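Local structure of uncharacterized protein Q99UF4 (Staphylococcus aureus, 3B2N) at residues L44-N49 with L68-K73. The protein is probably a DNA-binding response regulator of the LuxR family, with a receiver domain that would take part in signal-dependent control of transcription. Numbering follows the deposited sequence.
Sequences LIEEYN and LAEIRK
The carboxylates of Glu46 and Glu70 meet at their oxygens, Glu46 OE1 lying 3.9 Å from Glu70 OE2, with their planes turned 77° apart so that neither group stacks on the other. Lys74, just after helix 64-73, forms salt bridges through NZ to both oxygens, which probably offsets the closeness of the two negative charges. Glutamate suits these two partly exposed positions, being long enough to span the gap between the helices while its charged end stays near the surface. Glu70 starts out toward helix 38-48, and CG anti to the backbone N (chi1 -163°) carries the chain on, whereas Glu46 leaves its helix at a slant and relies on an extended chain to bring its carboxylate across. Beneath the acids, buried Ile45 and Ile71 touch through their CD1 methyls at 4.1 Å, the two side chains crossing at about a right angle. Isoleucine suits the place, being apolar with a longer branch whose methyl spans the 8.8 Å between Ile45 CA and Ile71 CA. The contact thus joins helices 38-48 and 64-73, neighbours on one side of the CheY-like parallel sheet, where Ile45 rests on Ile7 of strand 4-9 and Ile71 on Val80 of strand 79-84.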
loop_
_atom_site.group_PDB
_atom_site.type_symbol
_atom_site.label_atom_id
_atom_site.label_comp_id
_atom_site.label_asym_id
_atom_site.label_seq_id
_atom_site.Cartn_x
_atom_site.Cartn_y
_atom_site.Cartn_z
ATOM N N LEU A 44 -10.349 4.356 6.350
ATOM C CA LEU A 44 -10.757 3.071 5.764
ATOM C C LEU A 44 -10.022 1.895 6.432
ATOM O O LEU A 44 -10.630 0.899 6.796
ATOM C CB LEU A 44 -10.513 3.071 4.251
ATOM C CG LEU A 44 -11.412 4.035 3.488
ATOM C CD1 LEU A 44 -10.799 4.446 2.168
ATOM C CD2 LEU A 44 -12.771 3.401 3.283
ATOM N N ILE A 45 -8.718 2.026 6.592
ATOM C CA ILE A 45 -7.918 1.000 7.261
ATOM C C ILE A 45 -8.442 0.670 8.672
ATOM O O ILE A 45 -8.625 -0.498 9.013
ATOM C CB ILE A 45 -6.416 1.415 7.266
ATOM C CG1 ILE A 45 -5.849 1.396 5.837
ATOM C CG2 ILE A 45 -5.544 0.533 8.182
ATOM C CD1 ILE A 45 -4.527 2.174 5.701
ATOM N N GLU A 46 -8.705 1.689 9.485
ATOM C CA GLU A 46 -9.249 1.447 10.832
ATOM C C GLU A 46 -10.671 0.868 10.786
ATOM O O GLU A 46 -11.006 -0.015 11.567
ATOM C CB GLU A 46 -9.206 2.710 11.701
ATOM C CG GLU A 46 -7.806 3.153 12.025
ATOM C CD GLU A 46 -7.746 4.549 12.624
ATOM O OE1 GLU A 46 -6.870 4.765 13.499
ATOM O OE2 GLU A 46 -8.569 5.423 12.229
ATOM N N GLU A 47 -11.492 1.356 9.867
ATOM C CA GLU A 47 -12.817 0.800 9.675
ATOM C C GLU A 47 -12.778 -0.679 9.248
ATOM O O GLU A 47 -13.488 -1.499 9.852
ATOM C CB GLU A 47 -13.639 1.625 8.672
ATOM C CG GLU A 47 -15.080 1.136 8.480
ATOM C CD GLU A 47 -15.755 1.680 7.211
ATOM O OE1 GLU A 47 -16.940 1.342 6.979
ATOM O OE2 GLU A 47 -15.121 2.445 6.443
ATOM N N TYR A 48 -11.970 -1.016 8.228
ATOM C CA TYR A 48 -12.049 -2.357 7.593
ATOM C C TYR A 48 -11.026 -3.398 8.069
ATOM O O TYR A 48 -11.201 -4.589 7.795
ATOM C CB TYR A 48 -11.970 -2.275 6.065
ATOM C CG TYR A 48 -13.181 -1.690 5.394
ATOM C CD1 TYR A 48 -14.351 -2.447 5.235
ATOM C CD2 TYR A 48 -13.160 -0.373 4.897
ATOM C CE1 TYR A 48 -15.478 -1.900 4.612
ATOM C CE2 TYR A 48 -14.259 0.187 4.286
ATOM C CZ TYR A 48 -15.426 -0.579 4.131
ATOM O OH TYR A 48 -16.531 -0.027 3.508
ATOM N N ASN A 49 -9.964 -2.959 8.753
ATOM C CA ASN A 49 -8.813 -3.831 9.085
ATOM C C ASN A 49 -8.320 -4.804 7.962
ATOM O O ASN A 49 -8.380 -6.029 8.127
ATOM C CB ASN A 49 -9.145 -4.620 10.349
ATOM C CG ASN A 49 -9.614 -3.722 11.463
ATOM O OD1 ASN A 49 -10.829 -3.585 11.708
ATOM N ND2 ASN A 49 -8.655 -3.062 12.128
ATOM N N LEU A 68 1.847 4.705 7.096
ATOM C CA LEU A 68 2.670 3.605 7.618
ATOM C C LEU A 68 3.064 3.885 9.065
ATOM O O LEU A 68 2.894 3.021 9.939
ATOM C CB LEU A 68 3.928 3.413 6.739
ATOM C CG LEU A 68 5.120 2.631 7.345
ATOM C CD1 LEU A 68 4.728 1.169 7.579
ATOM C CD2 LEU A 68 6.288 2.687 6.392
ATOM N N ALA A 69 3.557 5.090 9.337
ATOM C CA ALA A 69 3.953 5.417 10.706
ATOM C C ALA A 69 2.801 5.236 11.683
ATOM O O ALA A 69 3.005 4.729 12.789
ATOM C CB ALA A 69 4.559 6.834 10.821
ATOM N N GLU A 70 1.586 5.628 11.276
ATOM C CA GLU A 70 0.464 5.556 12.223
ATOM C C GLU A 70 0.026 4.124 12.467
ATOM O O GLU A 70 -0.327 3.765 13.591
ATOM C CB GLU A 70 -0.738 6.392 11.763
ATOM C CG GLU A 70 -1.714 6.667 12.887
ATOM C CD GLU A 70 -2.865 7.532 12.447
ATOM O OE1 GLU A 70 -2.646 8.447 11.615
ATOM O OE2 GLU A 70 -3.998 7.303 12.936
ATOM N N ILE A 71 0.028 3.308 11.411
ATOM C CA ILE A 71 -0.294 1.865 11.541
ATOM C C ILE A 71 0.687 1.207 12.526
ATOM O O ILE A 71 0.296 0.326 13.343
ATOM C CB ILE A 71 -0.198 1.182 10.151
ATOM C CG1 ILE A 71 -1.311 1.685 9.250
ATOM C CG2 ILE A 71 -0.289 -0.386 10.225
ATOM C CD1 ILE A 71 -1.094 1.295 7.785
ATOM N N ARG A 72 1.953 1.624 12.464
ATOM C CA ARG A 72 2.952 1.020 13.358
ATOM C C ARG A 72 2.806 1.544 14.785
ATOM O O ARG A 72 2.816 0.757 15.698
ATOM C CB ARG A 72 4.381 1.200 12.845
ATOM C CG ARG A 72 4.607 0.511 11.509
ATOM C CD ARG A 72 4.495 -0.995 11.549
ATOM N NE ARG A 72 4.872 -1.605 10.271
ATOM C CZ ARG A 72 4.113 -2.462 9.592
ATOM N NH1 ARG A 72 4.546 -2.943 8.434
ATOM N NH2 ARG A 72 2.925 -2.847 10.076
ATOM N N LYS A 73 2.608 2.852 14.963
ATOM C CA LYS A 73 2.375 3.419 16.297
ATOM C C LYS A 73 1.253 2.654 16.995
ATOM O O LYS A 73 1.345 2.362 18.185
ATOM C CB LYS A 73 2.049 4.930 16.239
ATOM C CG LYS A 73 3.183 5.846 15.677
ATOM C CD LYS A 73 4.354 6.160 16.664
ATOM C CE LYS A 73 5.462 7.025 15.974
ATOM N NZ LYS A 73 6.729 7.300 16.776
#